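Local coordinates for putative TetR-family transcriptional regulator (Bordetella parapertussis 12822, PDB 3CCY), which probably binds cis-regulatory DNA through a helix-turn-helix motif and regulates transcription, at residues K88-L99 against D183-L194. Sequence-based numbering, arbitrary orientation.
Sequences KTRFLQIVKLFL and DALAERTVQLFL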
ATOM      1  N   LYS A  88       0.966  25.278   7.672  1.00 44.96           N
ATOM      2  CA  LYS A  88       0.947  24.083   8.538  1.00 44.53           C
ATOM      3  C   LYS A  88      -0.481  23.588   8.739  1.00 43.06           C
ATOM      4  O   LYS A  88      -0.728  22.370   8.738  1.00 42.62           O
ATOM      5  CB  LYS A  88       1.687  24.255   9.880  1.00 45.09           C
ATOM      6  CG  LYS A  88       2.089  22.877  10.520  1.00 47.43           C
ATOM      7  CD  LYS A  88       3.209  22.942  11.602  1.00 46.58           C
ATOM      8  CE  LYS A  88       3.227  21.645  12.454  1.00 48.88           C
ATOM      9  NZ  LYS A  88       4.557  21.302  13.146  1.00 48.83           N
ATOM     10  N   THR A  89      -1.409  24.534   8.846  1.00 40.97           N
ATOM     11  CA  THR A  89      -2.829  24.204   8.968  1.00 40.38           C
ATOM     12  C   THR A  89      -3.371  23.513   7.716  1.00 39.01           C
ATOM     13  O   THR A  89      -4.048  22.498   7.846  1.00 36.91           O
ATOM     14  CB  THR A  89      -3.652  25.470   9.322  1.00 41.28           C
ATOM     15  OG1 THR A  89      -3.264  25.897  10.640  1.00 43.07           O
ATOM     16  CG2 THR A  89      -5.174  25.204   9.305  1.00 41.02           C
ATOM     17  N   ARG A  90      -3.094  24.090   6.527  1.00 38.12           N
ATOM     18  CA  ARG A  90      -3.559  23.539   5.244  1.00 36.50           C
ATOM     19  C   ARG A  90      -3.108  22.113   5.098  1.00 34.92           C
ATOM     20  O   ARG A  90      -3.886  21.273   4.648  1.00 35.03           O
ATOM     21  CB  ARG A  90      -3.083  24.372   4.042  1.00 36.79           C
ATOM     22  CG  ARG A  90      -3.895  25.702   3.826  1.00 39.37           C
ATOM     23  CD  ARG A  90      -3.736  26.301   2.394  1.00 38.57           C
ATOM     24  NE  ARG A  90      -2.332  26.436   2.044  1.00 41.68           N
ATOM     25  CZ  ARG A  90      -1.586  27.522   2.249  1.00 38.16           C
ATOM     26  NH1 ARG A  90      -2.102  28.615   2.773  1.00 36.34           N
ATOM     27  NH2 ARG A  90      -0.309  27.492   1.913  1.00 38.30           N
ATOM     28  N   PHE A  91      -1.850  21.825   5.462  1.00 33.97           N
ATOM     29  CA  PHE A  91      -1.305  20.486   5.334  1.00 33.20           C
ATOM     30  C   PHE A  91      -2.077  19.511   6.228  1.00 33.19           C
ATOM     31  O   PHE A  91      -2.514  18.457   5.756  1.00 32.33           O
ATOM     32  CB  PHE A  91       0.209  20.403   5.629  1.00 34.02           C
ATOM     33  CG  PHE A  91       0.777  18.996   5.512  1.00 35.66           C
ATOM     34  CD1 PHE A  91       0.828  18.336   4.280  1.00 38.19           C
ATOM     35  CD2 PHE A  91       1.260  18.324   6.633  1.00 33.38           C
ATOM     36  CE1 PHE A  91       1.336  17.024   4.190  1.00 37.19           C
ATOM     37  CE2 PHE A  91       1.754  17.030   6.565  1.00 36.59           C
ATOM     38  CZ  PHE A  91       1.794  16.359   5.330  1.00 36.40           C
ATOM     39  N   LEU A  92      -2.244  19.867   7.503  1.00 33.04           N
ATOM     40  CA  LEU A  92      -2.978  19.009   8.459  1.00 33.09           C
ATOM     41  C   LEU A  92      -4.446  18.815   7.984  1.00 33.70           C
ATOM     42  O   LEU A  92      -4.972  17.718   8.078  1.00 32.70           O
ATOM     43  CB  LEU A  92      -2.958  19.623   9.885  1.00 33.44           C
ATOM     44  CG  LEU A  92      -3.848  18.908  10.912  1.00 33.00           C
ATOM     45  CD1 LEU A  92      -3.443  17.449  11.071  1.00 28.62           C
ATOM     46  CD2 LEU A  92      -3.917  19.638  12.287  1.00 33.60           C
ATOM     47  N   GLN A  93      -5.068  19.876   7.461  1.00 32.79           N
ATOM     48  CA  GLN A  93      -6.427  19.762   6.927  1.00 34.28           C
ATOM     49  C   GLN A  93      -6.528  18.818   5.716  1.00 33.77           C
ATOM     50  O   GLN A  93      -7.501  18.069   5.562  1.00 33.37           O
ATOM     51  CB  GLN A  93      -7.039  21.145   6.645  1.00 33.05           C
ATOM     52  CG  GLN A  93      -7.481  21.895   7.904  1.00 34.78           C
ATOM     53  CD  GLN A  93      -7.966  23.322   7.627  1.00 37.41           C
ATOM     54  OE1 GLN A  93      -8.638  23.937   8.475  1.00 42.50           O
ATOM     55  NE2 GLN A  93      -7.648  23.853   6.450  1.00 40.39           N
ATOM     56  N   ILE A  94      -5.523  18.842   4.845  1.00 33.58           N
ATOM     57  CA  ILE A  94      -5.475  17.898   3.748  1.00 33.48           C
ATOM     58  C   ILE A  94      -5.388  16.458   4.256  1.00 33.23           C
ATOM     59  O   ILE A  94      -6.089  15.580   3.767  1.00 32.82           O
ATOM     60  CB  ILE A  94      -4.248  18.168   2.796  1.00 34.85           C
ATOM     61  CG1 ILE A  94      -4.461  19.450   2.007  1.00 33.99           C
ATOM     62  CG2 ILE A  94      -3.948  16.907   1.909  1.00 33.86           C
ATOM     63  CD1 ILE A  94      -3.157  19.939   1.316  1.00 37.49           C
ATOM     64  N   VAL A  95      -4.536  16.193   5.239  1.00 32.09           N
ATOM     65  CA  VAL A  95      -4.425  14.810   5.714  1.00 32.95           C
ATOM     66  C   VAL A  95      -5.764  14.349   6.384  1.00 31.62           C
ATOM     67  O   VAL A  95      -6.195  13.225   6.212  1.00 29.67           O
ATOM     68  CB  VAL A  95      -3.241  14.645   6.706  1.00 31.13           C
ATOM     69  CG1 VAL A  95      -3.136  13.165   7.222  1.00 33.51           C
ATOM     70  CG2 VAL A  95      -1.933  15.102   6.023  1.00 36.30           C
ATOM     71  N   LYS A  96      -6.380  15.239   7.150  1.00 30.32           N
ATOM     72  CA  LYS A  96      -7.658  14.952   7.833  1.00 30.66           C
ATOM     73  C   LYS A  96      -8.720  14.671   6.774  1.00 30.89           C
ATOM     74  O   LYS A  96      -9.539  13.779   6.947  1.00 30.62           O
ATOM     75  CB  LYS A  96      -8.097  16.152   8.646  1.00 30.04           C
ATOM     76  CG  LYS A  96      -7.412  16.305   9.980  1.00 29.62           C
ATOM     77  CD  LYS A  96      -8.046  17.451  10.817  1.00 31.28           C
ATOM     78  CE  LYS A  96      -7.294  17.434  12.176  1.00 33.89           C
ATOM     79  NZ  LYS A  96      -7.857  18.353  13.127  1.00 36.92           N
ATOM     80  N   LEU A  97      -8.684  15.416   5.669  1.00 31.52           N
ATOM     81  CA  LEU A  97      -9.628  15.161   4.554  1.00 32.56           C
ATOM     82  C   LEU A  97      -9.475  13.744   3.979  1.00 33.15           C
ATOM     83  O   LEU A  97     -10.478  13.032   3.782  1.00 30.92           O
ATOM     84  CB  LEU A  97      -9.468  16.203   3.440  1.00 32.04           C
ATOM     85  CG  LEU A  97     -10.127  15.931   2.095  1.00 32.75           C
ATOM     86  CD1 LEU A  97     -11.638  16.061   2.288  1.00 29.96           C
ATOM     87  CD2 LEU A  97      -9.616  16.913   1.017  1.00 32.40           C
ATOM     88  N   PHE A  98      -8.231  13.347   3.701  1.00 34.32           N
ATOM     89  CA  PHE A  98      -8.008  12.023   3.095  1.00 36.34           C
ATOM     90  C   PHE A  98      -8.507  10.916   4.005  1.00 35.97           C
ATOM     91  O   PHE A  98      -9.154   9.956   3.548  1.00 36.46           O
ATOM     92  CB  PHE A  98      -6.538  11.816   2.638  1.00 37.85           C
ATOM     93  CG  PHE A  98      -6.101  12.756   1.522  1.00 41.01           C
ATOM     94  CD1 PHE A  98      -7.006  13.601   0.906  1.00 46.46           C
ATOM     95  CD2 PHE A  98      -4.802  12.772   1.068  1.00 46.89           C
ATOM     96  CE1 PHE A  98      -6.605  14.455  -0.118  1.00 48.36           C
ATOM     97  CE2 PHE A  98      -4.399  13.632   0.027  1.00 45.06           C
ATOM     98  CZ  PHE A  98      -5.294  14.455  -0.560  1.00 44.45           C
ATOM     99  N   LEU A  99      -8.260  11.055   5.302  1.00 36.16           N
ATOM    100  CA  LEU A  99      -8.696  10.041   6.249  1.00 36.28           C
ATOM    101  C   LEU A  99     -10.184  10.085   6.515  1.00 36.31           C
ATOM    102  O   LEU A  99     -10.792   9.062   6.811  1.00 36.47           O
ATOM    103  CB  LEU A  99      -7.864  10.087   7.547  1.00 37.47           C
ATOM    104  CG  LEU A  99      -6.402   9.671   7.333  1.00 37.99           C
ATOM    105  CD1 LEU A  99      -5.672   9.710   8.646  1.00 38.92           C
ATOM    106  CD2 LEU A  99      -6.260   8.261   6.708  1.00 41.33           C
ATOM    107  N   ASP A 183      -9.621  11.717  12.718  1.00 29.92           N
ATOM    108  CA  ASP A 183      -8.921  12.973  13.056  1.00 31.10           C
ATOM    109  C   ASP A 183      -7.685  12.733  13.936  1.00 30.63           C
ATOM    110  O   ASP A 183      -6.655  13.323  13.694  1.00 31.85           O
ATOM    111  CB  ASP A 183      -9.828  14.003  13.749  1.00 31.14           C
ATOM    112  CG  ASP A 183     -10.295  15.099  12.815  1.00 35.60           C
ATOM    113  OD1 ASP A 183     -10.388  14.886  11.548  1.00 34.37           O
ATOM    114  OD2 ASP A 183     -10.591  16.177  13.377  1.00 39.80           O
ATOM    115  N   ALA A 184      -7.808  11.902  14.962  1.00 29.49           N
ATOM    116  CA  ALA A 184      -6.660  11.489  15.798  1.00 29.66           C
ATOM    117  C   ALA A 184      -5.551  10.846  14.943  1.00 29.22           C
ATOM    118  O   ALA A 184      -4.361  11.153  15.104  1.00 29.57           O
ATOM    119  CB  ALA A 184      -7.131  10.536  16.946  1.00 29.95           C
ATOM    120  N   LEU A 185      -5.925   9.979  14.005  1.00 29.39           N
ATOM    121  CA  LEU A 185      -4.903   9.318  13.182  1.00 30.18           C
ATOM    122  C   LEU A 185      -4.168  10.372  12.315  1.00 29.82           C
ATOM    123  O   LEU A 185      -2.929  10.316  12.142  1.00 29.62           O
ATOM    124  CB  LEU A 185      -5.525   8.191  12.328  1.00 29.53           C
ATOM    125  CG  LEU A 185      -4.568   7.526  11.340  1.00 32.70           C
ATOM    126  CD1 LEU A 185      -3.437   6.835  12.105  1.00 29.31           C
ATOM    127  CD2 LEU A 185      -5.317   6.475  10.455  1.00 30.32           C
ATOM    128  N   ALA A 186      -4.930  11.328  11.781  1.00 29.38           N
ATOM    129  CA  ALA A 186      -4.399  12.376  10.917  1.00 28.25           C
ATOM    130  C   ALA A 186      -3.419  13.246  11.692  1.00 29.12           C
ATOM    131  O   ALA A 186      -2.313  13.496  11.195  1.00 27.09           O
ATOM    132  CB  ALA A 186      -5.560  13.285  10.327  1.00 28.77           C
ATOM    133  N   GLU A 187      -3.824  13.693  12.892  1.00 29.28           N
ATOM    134  CA  GLU A 187      -2.949  14.501  13.778  1.00 30.64           C
ATOM    135  C   GLU A 187      -1.652  13.811  14.121  1.00 31.50           C
ATOM    136  O   GLU A 187      -0.575  14.430  14.087  1.00 29.54           O
ATOM    137  CB  GLU A 187      -3.685  14.946  15.038  1.00 31.28           C
ATOM    138  CG  GLU A 187      -4.825  15.891  14.643  1.00 36.17           C
ATOM    139  CD  GLU A 187      -5.701  16.393  15.770  1.00 44.74           C
ATOM    140  OE1 GLU A 187      -5.810  15.689  16.802  1.00 49.56           O
ATOM    141  OE2 GLU A 187      -6.310  17.492  15.596  1.00 45.97           O
ATOM    142  N   ARG A 188      -1.771  12.524  14.463  1.00 31.04           N
ATOM    143  CA  ARG A 188      -0.622  11.659  14.723  1.00 32.00           C
ATOM    144  C   ARG A 188       0.304  11.535  13.503  1.00 31.95           C
ATOM    145  O   ARG A 188       1.514  11.673  13.638  1.00 32.61           O
ATOM    146  CB  ARG A 188      -1.093  10.248  15.060  1.00 31.15           C
ATOM    147  CG  ARG A 188       0.070   9.309  15.575  1.00 35.05           C
ATOM    148  CD  ARG A 188       0.472   9.759  16.938  1.00 36.90           C
ATOM    149  NE  ARG A 188       1.331   8.810  17.651  1.00 40.91           N
ATOM    150  CZ  ARG A 188       1.644   8.948  18.935  1.00 39.41           C
ATOM    151  NH1 ARG A 188       1.145   9.974  19.614  1.00 39.90           N
ATOM    152  NH2 ARG A 188       2.444   8.093  19.530  1.00 35.77           N
ATOM    153  N   THR A 189      -0.264  11.174  12.353  1.00 30.79           N
ATOM    154  CA  THR A 189       0.469  11.095  11.067  1.00 31.96           C
ATOM    155  C   THR A 189       1.276  12.384  10.759  1.00 31.48           C
ATOM    156  O   THR A 189       2.469  12.348  10.433  1.00 30.34           O
ATOM    157  CB  THR A 189      -0.514  10.809   9.928  1.00 32.08           C
ATOM    158  OG1 THR A 189      -1.173   9.566  10.213  1.00 31.87           O
ATOM    159  CG2 THR A 189       0.202  10.733   8.561  1.00 35.19           C
ATOM    160  N   VAL A 190       0.629  13.516  10.905  1.00 30.80           N
ATOM    161  CA  VAL A 190       1.307  14.796  10.718  1.00 31.31           C
ATOM    162  C   VAL A 190       2.379  15.113  11.758  1.00 31.52           C
ATOM    163  O   VAL A 190       3.473  15.564  11.387  1.00 30.69           O
ATOM    164  CB  VAL A 190       0.270  15.942  10.651  1.00 32.51           C
ATOM    165  CG1 VAL A 190       0.950  17.317  10.603  1.00 30.09           C
ATOM    166  CG2 VAL A 190      -0.604  15.758   9.413  1.00 30.14           C
ATOM    167  N   GLN A 191       2.078  14.916  13.050  1.00 30.71           N
ATOM    168  CA  GLN A 191       3.101  15.123  14.098  1.00 32.57           C
ATOM    169  C   GLN A 191       4.357  14.245  13.791  1.00 31.15           C
ATOM    170  O   GLN A 191       5.492  14.714  13.867  1.00 30.42           O
ATOM    171  CB  GLN A 191       2.528  14.780  15.525  1.00 31.39           C
ATOM    172  CG  GLN A 191       1.412  15.775  16.027  1.00 35.85           C
ATOM    173  CD  GLN A 191       0.484  15.171  17.151  1.00 38.94           C
ATOM    174  OE1 GLN A 191       0.755  14.070  17.712  1.00 44.48           O
ATOM    175  NE2 GLN A 191      -0.632  15.888  17.450  1.00 44.38           N
ATOM    176  N   LEU A 192       4.134  12.962  13.490  1.00 29.98           N
ATOM    177  CA  LEU A 192       5.228  12.034  13.207  0.50 29.81           C
ATOM    178  C   LEU A 192       6.019  12.488  11.976  1.00 30.09           C
ATOM    179  O   LEU A 192       7.270  12.606  12.034  1.00 30.34           O
ATOM    180  CB  LEU A 192       4.686  10.611  12.980  0.50 29.18           C
ATOM    181  CG  LEU A 192       4.146   9.800  14.170  0.50 28.11           C
ATOM    182  CD1 LEU A 192       3.225   8.670  13.652  0.50 23.96           C
ATOM    183  CD2 LEU A 192       5.297   9.183  14.970  0.50 25.50           C
ATOM    184  N   PHE A 193       5.309  12.710  10.868  1.00 30.03           N
ATOM    185  CA  PHE A 193       5.956  13.064   9.582  1.00 30.98           C
ATOM    186  C   PHE A 193       6.717  14.398   9.684  1.00 31.95           C
ATOM    187  O   PHE A 193       7.851  14.471   9.273  1.00 32.24           O
ATOM    188  CB  PHE A 193       4.966  13.123   8.394  1.00 31.66           C
ATOM    189  CG  PHE A 193       5.671  13.320   7.052  1.00 35.15           C
ATOM    190  CD1 PHE A 193       6.376  12.274   6.471  1.00 38.78           C
ATOM    191  CD2 PHE A 193       5.679  14.555   6.426  1.00 35.35           C
ATOM    192  CE1 PHE A 193       7.070  12.446   5.256  1.00 38.89           C
ATOM    193  CE2 PHE A 193       6.369  14.727   5.218  1.00 37.14           C
ATOM    194  CZ  PHE A 193       7.058  13.667   4.652  1.00 35.49           C
ATOM    195  N   LEU A 194       6.089  15.435  10.247  1.00 30.48           N
ATOM    196  CA  LEU A 194       6.714  16.762  10.335  1.00 30.61           C
ATOM    197  C   LEU A 194       7.777  16.899  11.428  1.00 29.03           C
ATOM    198  O   LEU A 194       8.819  17.513  11.217  1.00 28.61           O
ATOM    199  CB  LEU A 194       5.647  17.864  10.537  1.00 30.26           C
ATOM    200  CG  LEU A 194       4.682  18.055   9.353  1.00 32.28           C
ATOM    201  CD1 LEU A 194       3.877  19.322   9.587  1.00 31.90           C
ATOM    202  CD2 LEU A 194       5.375  18.109   7.974  1.00 34.52           C
TER
HETATM  203  O   HOH W   1     -10.482  13.103   9.592  1.00 20.31           O
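Lys88 meets Leu194 tip to tip: its extended chain brings CE to 3.7 Å from Leu194 CD1, while its ammonium group forms a salt bridge with Asp195. One turn on, the Phe91 ring slides alongside Val190 and Leu194, with CE2 3.9 Å from Val190 CG2; Val95 CG2 lies over one face of the same ring, near its rim. Leu92 crosses Val190 at about a right angle. Its CG stands anti to the backbone N (chi1 172°), and CD1 reaches Val190 CG2 at 3.7 Å. Val190 CG2 also lies against Val95 CG2, so this one methyl touches both side chains. The backbones come nearest at Lys96 and Ala186, whose CA atoms are 5.2 Å apart, and Ala186 CB packs on Lys96 CG. Beyond CG the lysine chain is extended and carries NZ past Ala186 to two carboxylates. Lys96 NZ donates to Glu187 OE2 at 3.0 Å, a hydrogen-bonded salt bridge approached from above the carboxylate, 36° out of its plane. A longer salt bridge, Lys96 NZ to Asp183 OD2 at 3.5 Å, completes a three-residue network. A water donating to both Lys96 O and Asp183 OD1 adds a second link. At Leu99, CD1 rests against Leu185 CG and the backbone of Ala186, 3.6 Å from Ala186 N. The axes of the short segments approach to 8.6 Å, and their N-to-C directions differ by 136°, a roughly antiparallel pairing in the TetR-like C-terminal domain. Helix 153-168 adjoins the buried side through Phe163, which meets Phe91 and Phe193, and helix 122-145 adds Leu142 against the same two rings. Helix 182-195 also faces the second subunit, where Arg188 pairs with Asp159 of that chain, so this contact joins helix 87-115 to a dimer-interface helix.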